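Local coordinates for protein exopolyphosphatase (Cytophaga hutchinsonii, PDB 3MDQ) that probably hydrolyses inorganic polyphosphate from its chain end, releasing orthophosphate, at residues G12-I20 and V32-G41; G48-L59 and S87-I98. All coordinates share one frame; numbering follows the deposited sequence.

Interaction 1: residues G12-I20 and V32-G41; sequences GTNTFHLLI and VNEKSAVGLG. With SO4 (sulfate ion), chain D; SO4 (sulfate ion), chain E; SO4 (sulfate ion), chain F.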
loop_
_atom_site.group_PDB
_atom_site.type_symbol
_atom_site.label_atom_id
_atom_site.label_comp_id
_atom_site.label_asym_id
_atom_site.label_seq_id
_atom_site.Cartn_x
_atom_site.Cartn_y
_atom_site.Cartn_z
ATOM N N GLY A 12 -7.087 -4.848 -0.908
ATOM C CA GLY A 12 -6.848 -3.407 -0.786
ATOM C C GLY A 12 -7.981 -2.583 -1.353
ATOM O O GLY A 12 -8.857 -3.072 -2.046
ATOM N N THR A 13 -7.975 -1.300 -1.032
ATOM C CA THR A 13 -9.046 -0.411 -1.431
ATOM C C THR A 13 -9.111 -0.249 -2.959
ATOM O O THR A 13 -10.184 -0.232 -3.544
ATOM C CB THR A 13 -8.853 0.967 -0.725
ATOM O OG1 THR A 13 -8.919 0.767 0.690
ATOM C CG2 THR A 13 -9.868 2.017 -1.193
ATOM N N ASN A 14 -7.970 -0.113 -3.624
ATOM C CA ASN A 14 -7.929 -0.005 -5.059
ATOM C C ASN A 14 -7.633 -1.341 -5.727
ATOM O O ASN A 14 -8.280 -1.716 -6.708
ATOM C CB ASN A 14 -6.882 1.024 -5.486
ATOM C CG ASN A 14 -7.279 2.426 -5.164
ATOM O OD1 ASN A 14 -8.376 2.721 -4.699
ATOM N ND2 ASN A 14 -6.336 3.328 -5.370
ATOM N N THR A 15 -6.599 -2.012 -5.239
ATOM C CA THR A 15 -6.029 -3.165 -5.896
ATOM C C THR A 15 -6.016 -4.351 -4.960
ATOM O O THR A 15 -5.679 -4.230 -3.774
ATOM C CB THR A 15 -4.591 -2.841 -6.313
ATOM O OG1 THR A 15 -4.628 -1.677 -7.174
ATOM C CG2 THR A 15 -3.905 -4.052 -7.021
ATOM N N PHE A 16 -6.450 -5.523 -5.467
ATOM C CA PHE A 16 -6.347 -6.765 -4.706
ATOM C C PHE A 16 -5.084 -7.471 -5.171
ATOM O O PHE A 16 -4.786 -7.454 -6.349
ATOM C CB PHE A 16 -7.539 -7.724 -4.969
ATOM C CG PHE A 16 -8.826 -7.382 -4.257
ATOM C CD1 PHE A 16 -9.069 -6.148 -3.721
ATOM C CD2 PHE A 16 -9.862 -8.307 -4.174
ATOM C CE1 PHE A 16 -10.254 -5.863 -3.064
ATOM C CE2 PHE A 16 -11.053 -7.997 -3.552
ATOM C CZ PHE A 16 -11.253 -6.754 -3.007
ATOM N N HIS A 17 -4.394 -8.121 -4.232
ATOM C CA HIS A 17 -3.153 -8.850 -4.533
ATOM C C HIS A 17 -3.258 -10.277 -4.104
ATOM O O HIS A 17 -3.847 -10.584 -3.045
ATOM C CB HIS A 17 -1.973 -8.221 -3.782
ATOM C CG HIS A 17 -1.708 -6.808 -4.175
ATOM N ND1 HIS A 17 -0.858 -6.476 -5.209
ATOM C CD2 HIS A 17 -2.216 -5.642 -3.709
ATOM C CE1 HIS A 17 -0.845 -5.153 -5.347
ATOM N NE2 HIS A 17 -1.654 -4.626 -4.450
ATOM N N LEU A 18 -2.630 -11.164 -4.876
ATOM C CA LEU A 18 -2.526 -12.569 -4.577
ATOM C C LEU A 18 -1.048 -12.963 -4.631
ATOM O O LEU A 18 -0.407 -12.794 -5.639
ATOM C CB LEU A 18 -3.290 -13.437 -5.586
ATOM C CG LEU A 18 -3.104 -14.952 -5.470
ATOM C CD1 LEU A 18 -3.603 -15.565 -4.119
ATOM C CD2 LEU A 18 -3.842 -15.630 -6.655
ATOM N N LEU A 19 -0.553 -13.488 -3.519
ATOM C CA LEU A 19 0.796 -14.014 -3.423
ATOM C C LEU A 19 0.755 -15.487 -3.028
ATOM O O LEU A 19 0.173 -15.836 -2.000
ATOM C CB LEU A 19 1.575 -13.255 -2.362
ATOM C CG LEU A 19 3.026 -13.689 -2.116
ATOM C CD1 LEU A 19 3.889 -13.343 -3.293
ATOM C CD2 LEU A 19 3.580 -12.961 -0.838
ATOM N N ILE A 20 1.370 -16.358 -3.825
ATOM C CA ILE A 20 1.470 -17.759 -3.507
ATOM C C ILE A 20 2.943 -18.106 -3.440
ATOM O O ILE A 20 3.687 -17.786 -4.372
ATOM C CB ILE A 20 0.763 -18.677 -4.522
ATOM C CG1 ILE A 20 -0.716 -18.348 -4.587
ATOM C CG2 ILE A 20 0.973 -20.185 -4.114
ATOM C CD1 ILE A 20 -1.525 -19.063 -5.716
ATOM N N VAL A 32 3.351 -17.265 -7.483
ATOM C CA VAL A 32 2.408 -16.326 -8.102
ATOM C C VAL A 32 2.476 -15.005 -7.337
ATOM O O VAL A 32 2.500 -15.005 -6.105
ATOM C CB VAL A 32 0.944 -16.851 -7.994
ATOM C CG1 VAL A 32 -0.069 -15.811 -8.529
ATOM C CG2 VAL A 32 0.783 -18.199 -8.716
ATOM N N ASN A 33 2.530 -13.895 -8.077
ATOM C CA ASN A 33 2.383 -12.576 -7.531
ATOM C C ASN A 33 1.520 -11.826 -8.550
ATOM O O ASN A 33 2.025 -11.406 -9.578
ATOM C CB ASN A 33 3.743 -11.932 -7.327
ATOM C CG ASN A 33 3.647 -10.589 -6.631
ATOM O OD1 ASN A 33 2.587 -9.984 -6.576
ATOM N ND2 ASN A 33 4.757 -10.131 -6.071
ATOM N N GLU A 34 0.225 -11.695 -8.241
ATOM C CA GLU A 34 -0.818 -11.259 -9.176
ATOM C C GLU A 34 -1.532 -10.060 -8.560
ATOM O O GLU A 34 -1.664 -10.005 -7.347
ATOM C CB GLU A 34 -1.831 -12.405 -9.338
ATOM C CG GLU A 34 -2.945 -12.173 -10.324
ATOM C CD GLU A 34 -2.842 -13.084 -11.513
ATOM O OE1 GLU A 34 -1.949 -13.958 -11.502
ATOM O OE2 GLU A 34 -3.653 -12.937 -12.450
ATOM N N LYS A 35 -1.983 -9.106 -9.377
ATOM C CA LYS A 35 -2.827 -8.036 -8.894
ATOM C C LYS A 35 -4.053 -7.885 -9.784
ATOM O O LYS A 35 -4.063 -8.286 -10.957
ATOM C CB LYS A 35 -2.086 -6.707 -8.848
ATOM C CG LYS A 35 -1.691 -6.172 -10.207
ATOM C CD LYS A 35 -0.896 -4.839 -10.079
ATOM C CE LYS A 35 -0.047 -4.600 -11.337
ATOM N NZ LYS A 35 1.089 -3.676 -11.096
ATOM N N SER A 36 -5.075 -7.261 -9.219
ATOM C CA SER A 36 -6.296 -7.005 -9.954
ATOM C C SER A 36 -6.901 -5.733 -9.420
ATOM O O SER A 36 -7.049 -5.572 -8.194
ATOM C CB SER A 36 -7.223 -8.205 -9.730
ATOM O OG SER A 36 -8.527 -7.999 -10.271
ATOM N N ALA A 37 -7.231 -4.806 -10.321
ATOM C CA ALA A 37 -7.843 -3.547 -9.929
ATOM C C ALA A 37 -9.333 -3.802 -9.635
ATOM O O ALA A 37 -10.053 -4.419 -10.454
ATOM C CB ALA A 37 -7.658 -2.486 -11.046
ATOM N N VAL A 38 -9.747 -3.470 -8.424
ATOM C CA VAL A 38 -11.088 -3.716 -7.953
ATOM C C VAL A 38 -11.827 -2.428 -7.643
ATOM O O VAL A 38 -13.028 -2.335 -7.880
ATOM C CB VAL A 38 -11.066 -4.617 -6.680
ATOM C CG1 VAL A 38 -12.451 -4.685 -6.007
ATOM C CG2 VAL A 38 -10.592 -6.049 -7.077
ATOM N N GLY A 39 -11.161 -1.415 -7.106
ATOM C CA GLY A 39 -11.876 -0.189 -6.801
ATOM C C GLY A 39 -12.964 -0.380 -5.783
ATOM O O GLY A 39 -14.075 0.066 -5.979
ATOM N N LEU A 40 -12.608 -0.988 -4.664
ATOM C CA LEU A 40 -13.529 -1.242 -3.568
ATOM C C LEU A 40 -14.030 0.069 -2.970
ATOM O O LEU A 40 -15.124 0.153 -2.398
ATOM C CB LEU A 40 -12.830 -2.138 -2.523
ATOM C CG LEU A 40 -13.672 -3.019 -1.664
ATOM C CD1 LEU A 40 -14.627 -3.910 -2.495
ATOM C CD2 LEU A 40 -12.727 -3.796 -0.745
ATOM N N GLY A 41 -13.214 1.111 -3.051
ATOM C CA GLY A 41 -13.571 2.396 -2.432
ATOM C C GLY A 41 -14.417 3.292 -3.326
ATOM O O GLY A 41 -15.140 4.179 -2.854
HETATM S S SO4 D . -5.319 0.294 0.942
HETATM O O1 SO4 D . -5.527 1.601 1.607
HETATM O O2 SO4 D . -5.404 0.427 -0.547
HETATM O O3 SO4 D . -3.987 -0.208 1.321
HETATM O O4 SO4 D . -6.333 -0.508 1.609
HETATM S S SO4 E . -3.010 1.394 -5.725
HETATM O O1 SO4 E . -3.950 2.202 -6.568
HETATM O O2 SO4 E . -3.364 1.263 -4.336
HETATM O O3 SO4 E . -1.699 2.120 -5.712
HETATM O O4 SO4 E . -2.796 0.042 -6.266
HETATM S S SO4 F . 1.942 -2.803 -7.772
HETATM O O1 SO4 F . 1.095 -2.304 -8.861
HETATM O O2 SO4 F . 1.170 -2.779 -6.535
HETATM O O3 SO4 F . 3.107 -1.931 -7.666
HETATM O O4 SO4 F . 2.363 -4.179 -8.058
HETATM O O HOH W 1 -11.217 2.569 -4.844
HETATM O O HOH W 2 0.440 -8.842 -5.986
HETATM O O HOH W 3 1.621 -6.713 -7.128
#
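Backbone hydrogen bonds join strand 15-20 to strand 32-37 in antiparallel register, the pairs Phe16-Ser36, Leu18-Glu34 and Ile20-Val32 each bonding in both directions. The Leu18 N to Glu34 O bond is nearly straight, 170° at the hydrogen. Past the strand end, Asn14 O accepts twice, from Val38 N in its carbonyl plane and from Gly39 N, tilted off that plane, both at 2.9 Å. Gly39 turns here with a positive phi (62°).

Apolar contact concentrates on Phe16. Val38 CG2 sits over the middle of one ring face, 3.6 Å from the centroid, a CH-pi contact, while Leu40 CD2 meets the ring edge 4.0 Å from Phe16 CE1. With CG anti to the carbonyl carbon (chi1 -78°), the ring is carried over Val38; Phe65 and Thr61 of helix 52-71 also touch it.

Strands 15-24 and 27-37 are the second and third strands of a five-stranded sheet, a hairpin at its margin. In this actin-like ATPase clan the loop at 12-14, running into Thr15, lies where the first phosphate-binding loop is typically found. Three sulfates, probably from the crystallisation liquor, are consistent with an anion-binding cleft. One accepts from Thr13 N and OG1, and another from Asn14 ND2 and Thr15 OG1, the latter bond 2.7 Å to its O4. The third takes Lys35 NZ at 2.6 Å from its O1, Lys35 being extended beyond CG. Gly140, Gly141, Ser142 and Arg269 supply further donors to the sulfates.

Water also lies on the face with His17 and Lys35: one molecule is 2.8 Å from His17 ND1, in the imidazole plane, and may donate to Glu34 O.

Interaction 2: residues G48-L59 and S87-I98; sequences GFITEEAMDRAL and SGSNKQVLIDRI
Gly48 O receives Ser89 N at 2.8 Å, so the loop ahead of helix 52-59 meets the turn ahead of helix 91-98 backbone to backbone. At Phe49 the chains run close, its CB lying against Asn90 OD1 and Ser89 OG. The backbone N and O of Ile50 are both gripped by one side-chain amide: the N donates to Asn90 OD1 on a lone pair in the carbonyl plane, and the O accepts from Asn90 ND2 at 2.9 Å, almost straight (177°). Asn90 CG lies between its own backbone N and carbonyl carbon (chi1 60°), which turns the amide toward Ile50. An alanine here would remove both bonds and would probably leave the Ile50 N and O without these mates and the loop less firmly fixed against the second helix. The Ile50 and Leu94 side chains cross at about a right angle, CD1 meeting CD2.

Glu52 OE1 forms a salt bridge with Arg97 NH1 (3.0 Å), which approaches on the syn side, the two planar groups turned against each other. Met55, present as selenomethionine, bends at chi3; its SE rests 3.8 Å from Val93 CG1, and CE comes 3.5 Å from Asn90 ND2. One turn on, Ala58 CB and Leu59 CD2 close on Leu94 CD1, the leucine methyls unusually tight at 3.4 Å.

The short helix segments run 28° from parallel, axes 10.6 Å apart at closest approach, with Met55, Leu59 and Leu94 between them. The chemistry implies a division of labour: directional amide bonds set the entry loop, apolar packing about Leu94 and Met55 joins the helices, and charge pairing joins the more exposed margin, where a water links Asp56 OD1 to Arg97 NH1.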
loop_
_atom_site.group_PDB
_atom_site.type_symbol
_atom_site.label_atom_id
_atom_site.label_comp_id
_atom_site.label_asym_id
_atom_site.label_seq_id
_atom_site.Cartn_x
_atom_site.Cartn_y
_atom_site.Cartn_z
ATOM N N GLY A 48 -18.924 5.844 3.770
ATOM C CA GLY A 48 -18.995 4.765 4.749
ATOM C C GLY A 48 -19.643 3.480 4.284
ATOM O O GLY A 48 -20.118 2.732 5.109
ATOM N N PHE A 49 -19.687 3.227 2.966
ATOM C CA PHE A 49 -20.228 1.950 2.441
ATOM C C PHE A 49 -19.479 1.462 1.217
ATOM O O PHE A 49 -18.682 2.197 0.613
ATOM C CB PHE A 49 -21.740 2.039 2.190
ATOM C CG PHE A 49 -22.122 3.030 1.130
ATOM C CD1 PHE A 49 -22.056 2.703 -0.196
ATOM C CD2 PHE A 49 -22.475 4.288 1.482
ATOM C CE1 PHE A 49 -22.363 3.615 -1.193
ATOM C CE2 PHE A 49 -22.792 5.222 0.503
ATOM C CZ PHE A 49 -22.754 4.873 -0.828
ATOM N N ILE A 50 -19.750 0.199 0.837
ATOM C CA ILE A 50 -19.212 -0.384 -0.357
ATOM C C ILE A 50 -20.386 -0.528 -1.367
ATOM O O ILE A 50 -21.424 -1.099 -1.029
ATOM C CB ILE A 50 -18.569 -1.746 -0.060
ATOM C CG1 ILE A 50 -17.521 -1.644 1.031
ATOM C CG2 ILE A 50 -17.921 -2.331 -1.341
ATOM C CD1 ILE A 50 -17.065 -3.111 1.527
ATOM N N THR A 51 -20.228 -0.052 -2.597
ATOM C CA THR A 51 -21.332 -0.103 -3.532
ATOM C C THR A 51 -21.555 -1.524 -4.014
ATOM O O THR A 51 -20.673 -2.398 -3.910
ATOM C CB THR A 51 -21.048 0.759 -4.771
ATOM O OG1 THR A 51 -19.944 0.195 -5.516
ATOM C CG2 THR A 51 -20.741 2.214 -4.367
ATOM N N GLU A 52 -22.717 -1.760 -4.578
ATOM C CA GLU A 52 -22.969 -3.055 -5.217
ATOM C C GLU A 52 -22.004 -3.334 -6.363
ATOM O O GLU A 52 -21.573 -4.490 -6.544
ATOM C CB GLU A 52 -24.403 -3.167 -5.742
ATOM C CG GLU A 52 -25.462 -3.215 -4.689
ATOM C CD GLU A 52 -25.463 -4.508 -3.873
ATOM O OE1 GLU A 52 -25.015 -5.589 -4.367
ATOM O OE2 GLU A 52 -25.907 -4.424 -2.698
ATOM N N GLU A 53 -21.684 -2.311 -7.154
ATOM C CA GLU A 53 -20.777 -2.513 -8.270
ATOM C C GLU A 53 -19.402 -2.917 -7.776
ATOM O O GLU A 53 -18.755 -3.781 -8.362
ATOM C CB GLU A 53 -20.717 -1.264 -9.165
ATOM C CG GLU A 53 -22.051 -1.134 -9.961
ATOM C CD GLU A 53 -22.318 0.222 -10.541
ATOM O OE1 GLU A 53 -21.358 0.925 -10.928
ATOM O OE2 GLU A 53 -23.514 0.569 -10.631
ATOM N N ALA A 54 -18.951 -2.282 -6.691
ATOM C CA ALA A 54 -17.649 -2.574 -6.104
ATOM C C ALA A 54 -17.647 -3.987 -5.521
ATOM O O ALA A 54 -16.675 -4.707 -5.696
ATOM C CB ALA A 54 -17.272 -1.516 -5.036
HETATM N N MSE A 55 -18.730 -4.393 -4.845
HETATM C CA MSE A 55 -18.808 -5.760 -4.311
HETATM C C MSE A 55 -18.759 -6.777 -5.430
HETATM O O MSE A 55 -18.104 -7.816 -5.290
HETATM C CB MSE A 55 -20.050 -5.969 -3.422
HETATM C CG MSE A 55 -19.959 -5.168 -2.165
HETATM SE SE MSE A 55 -21.229 -5.663 -0.772
HETATM C CE MSE A 55 -22.759 -4.627 -1.463
ATOM N N ASP A 56 -19.446 -6.492 -6.540
ATOM C CA ASP A 56 -19.425 -7.394 -7.689
ATOM C C ASP A 56 -18.027 -7.511 -8.318
ATOM O O ASP A 56 -17.589 -8.610 -8.686
ATOM C CB ASP A 56 -20.457 -6.948 -8.727
ATOM C CG ASP A 56 -21.861 -7.298 -8.312
ATOM O OD1 ASP A 56 -22.017 -8.070 -7.335
ATOM O OD2 ASP A 56 -22.807 -6.782 -8.934
ATOM N N ARG A 57 -17.304 -6.397 -8.419
ATOM C CA ARG A 57 -15.909 -6.443 -8.888
ATOM C C ARG A 57 -15.045 -7.273 -7.934
ATOM O O ARG A 57 -14.200 -8.063 -8.370
ATOM C CB ARG A 57 -15.300 -5.042 -9.084
ATOM C CG ARG A 57 -15.917 -4.243 -10.211
ATOM C CD ARG A 57 -15.191 -2.924 -10.447
ATOM N NE ARG A 57 -15.242 -1.964 -9.356
ATOM C CZ ARG A 57 -16.166 -1.024 -9.190
ATOM N NH1 ARG A 57 -17.185 -0.880 -10.042
ATOM N NH2 ARG A 57 -16.052 -0.172 -8.183
ATOM N N ALA A 58 -15.220 -7.055 -6.640
ATOM C CA ALA A 58 -14.466 -7.807 -5.629
ATOM C C ALA A 58 -14.690 -9.331 -5.765
ATOM O O ALA A 58 -13.732 -10.107 -5.747
ATOM C CB ALA A 58 -14.798 -7.331 -4.162
ATOM N N LEU A 59 -15.947 -9.728 -5.902
ATOM C CA LEU A 59 -16.277 -11.140 -6.073
ATOM C C LEU A 59 -15.717 -11.707 -7.366
ATOM O O LEU A 59 -15.216 -12.829 -7.393
ATOM C CB LEU A 59 -17.783 -11.420 -5.992
ATOM C CG LEU A 59 -18.344 -11.725 -4.616
ATOM C CD1 LEU A 59 -17.884 -13.088 -4.182
ATOM C CD2 LEU A 59 -17.943 -10.696 -3.601
ATOM N N SER A 87 -14.020 -0.113 7.107
ATOM C CA SER A 87 -14.698 1.152 7.113
ATOM C C SER A 87 -16.162 1.049 6.680
ATOM O O SER A 87 -17.000 1.854 7.096
ATOM C CB SER A 87 -13.961 2.086 6.136
ATOM O OG SER A 87 -14.421 3.403 6.273
ATOM N N GLY A 88 -16.459 0.071 5.825
ATOM C CA GLY A 88 -17.766 -0.057 5.190
ATOM C C GLY A 88 -18.828 -0.602 6.102
ATOM O O GLY A 88 -18.651 -1.655 6.772
ATOM N N SER A 89 -19.931 0.146 6.200
ATOM C CA SER A 89 -21.011 -0.263 7.097
ATOM C C SER A 89 -21.594 -1.601 6.699
ATOM O O SER A 89 -22.048 -2.355 7.565
ATOM C CB SER A 89 -22.130 0.773 7.129
ATOM O OG SER A 89 -22.668 0.914 5.824
ATOM N N ASN A 90 -21.504 -1.923 5.417
ATOM C CA ASN A 90 -22.020 -3.163 4.879
ATOM C C ASN A 90 -20.930 -4.198 4.605
ATOM O O ASN A 90 -21.127 -5.110 3.836
ATOM C CB ASN A 90 -22.844 -2.912 3.619
ATOM C CG ASN A 90 -22.058 -2.237 2.462
ATOM O OD1 ASN A 90 -21.043 -1.601 2.675
ATOM N ND2 ASN A 90 -22.586 -2.351 1.254
ATOM N N LYS A 91 -19.799 -4.095 5.282
ATOM C CA LYS A 91 -18.746 -5.106 5.120
ATOM C C LYS A 91 -19.194 -6.551 5.286
ATOM O O LYS A 91 -18.704 -7.437 4.593
ATOM C CB LYS A 91 -17.594 -4.837 6.046
ATOM C CG LYS A 91 -17.841 -5.080 7.504
ATOM C CD LYS A 91 -16.565 -4.840 8.390
ATOM C CE LYS A 91 -16.791 -5.171 9.874
ATOM N NZ LYS A 91 -17.841 -4.339 10.530
ATOM N N GLN A 92 -20.114 -6.827 6.195
ATOM C CA GLN A 92 -20.495 -8.202 6.436
ATOM C C GLN A 92 -21.244 -8.771 5.234
ATOM O O GLN A 92 -21.231 -9.976 5.038
ATOM C CB GLN A 92 -21.371 -8.357 7.676
ATOM C CG GLN A 92 -21.410 -9.795 8.226
ATOM C CD GLN A 92 -20.037 -10.254 8.669
ATOM O OE1 GLN A 92 -19.323 -9.501 9.352
ATOM N NE2 GLN A 92 -19.646 -11.448 8.275
ATOM N N VAL A 93 -21.939 -7.932 4.465
ATOM C CA VAL A 93 -22.574 -8.433 3.245
ATOM C C VAL A 93 -21.495 -9.001 2.311
ATOM O O VAL A 93 -21.639 -10.109 1.772
ATOM C CB VAL A 93 -23.350 -7.303 2.507
ATOM C CG1 VAL A 93 -23.803 -7.744 1.117
ATOM C CG2 VAL A 93 -24.564 -6.828 3.372
ATOM N N LEU A 94 -20.450 -8.217 2.080
ATOM C CA LEU A 94 -19.321 -8.643 1.230
ATOM C C LEU A 94 -18.620 -9.892 1.780
ATOM O O LEU A 94 -18.353 -10.837 1.022
ATOM C CB LEU A 94 -18.327 -7.503 1.009
ATOM C CG LEU A 94 -17.085 -7.864 0.165
ATOM C CD1 LEU A 94 -17.517 -8.383 -1.212
ATOM C CD2 LEU A 94 -16.123 -6.610 0.027
ATOM N N ILE A 95 -18.345 -9.914 3.085
ATOM C CA ILE A 95 -17.665 -11.031 3.719
ATOM C C ILE A 95 -18.486 -12.308 3.564
ATOM O O ILE A 95 -17.958 -13.348 3.221
ATOM C CB ILE A 95 -17.399 -10.691 5.189
ATOM C CG1 ILE A 95 -16.343 -9.583 5.274
ATOM C CG2 ILE A 95 -16.924 -11.929 6.000
ATOM C CD1 ILE A 95 -16.166 -9.022 6.673
ATOM N N ASP A 96 -19.790 -12.209 3.748
ATOM C CA ASP A 96 -20.654 -13.398 3.674
ATOM C C ASP A 96 -20.777 -13.882 2.216
ATOM O O ASP A 96 -20.802 -15.092 1.948
ATOM C CB ASP A 96 -22.024 -13.108 4.248
ATOM C CG ASP A 96 -22.011 -12.981 5.769
ATOM O OD1 ASP A 96 -20.954 -13.208 6.421
ATOM O OD2 ASP A 96 -23.072 -12.625 6.324
ATOM N N ARG A 97 -20.838 -12.936 1.276
ATOM C CA ARG A 97 -20.880 -13.304 -0.160
ATOM C C ARG A 97 -19.591 -14.025 -0.555
ATOM O O ARG A 97 -19.633 -15.009 -1.283
ATOM C CB ARG A 97 -21.167 -12.101 -1.064
ATOM C CG ARG A 97 -22.576 -11.529 -0.939
ATOM C CD ARG A 97 -22.793 -10.317 -1.849
ATOM N NE ARG A 97 -24.083 -9.644 -1.663
ATOM C CZ ARG A 97 -24.426 -8.491 -2.272
ATOM N NH1 ARG A 97 -23.602 -7.905 -3.096
ATOM N NH2 ARG A 97 -25.589 -7.935 -2.017
ATOM N N ILE A 98 -18.447 -13.558 -0.062
ATOM C CA ILE A 98 -17.169 -14.199 -0.338
ATOM C C ILE A 98 -17.136 -15.635 0.218
ATOM O O ILE A 98 -16.666 -16.573 -0.432
ATOM C CB ILE A 98 -15.960 -13.361 0.179
ATOM C CG1 ILE A 98 -15.904 -12.056 -0.612
ATOM C CG2 ILE A 98 -14.652 -14.186 0.097
ATOM C CD1 ILE A 98 -14.956 -10.970 -0.014
HETATM O O HOH W 4 -19.842 3.416 7.847
HETATM O O HOH W 5 -21.434 -8.977 -4.751
#

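In the fold
Interaction 1 closes before interaction 2 opens along the chain, and their centres lie about 15 Å apart on the same side of the molecule. Interaction 1 pairs strands 15-24 and 27-37 at one margin of the five-stranded sheet; interaction 2 packs helix 52-71, which follows strand 27-37, against helix 91-102. The two meet directly: Arg57 probably donates from NE to Val38 O (2.7 Å) and from NH2 to Gly39 O (3.0 Å). Helix 52-71 also packs on the hairpin through Thr61, while Leu94 and Ile98 touch Met11 of strand 5-11. The helix pair therefore lies against one face of the sheet that carries the hairpin, the two joined through Arg57, with the sulfate-binding loop at one end of the hairpin.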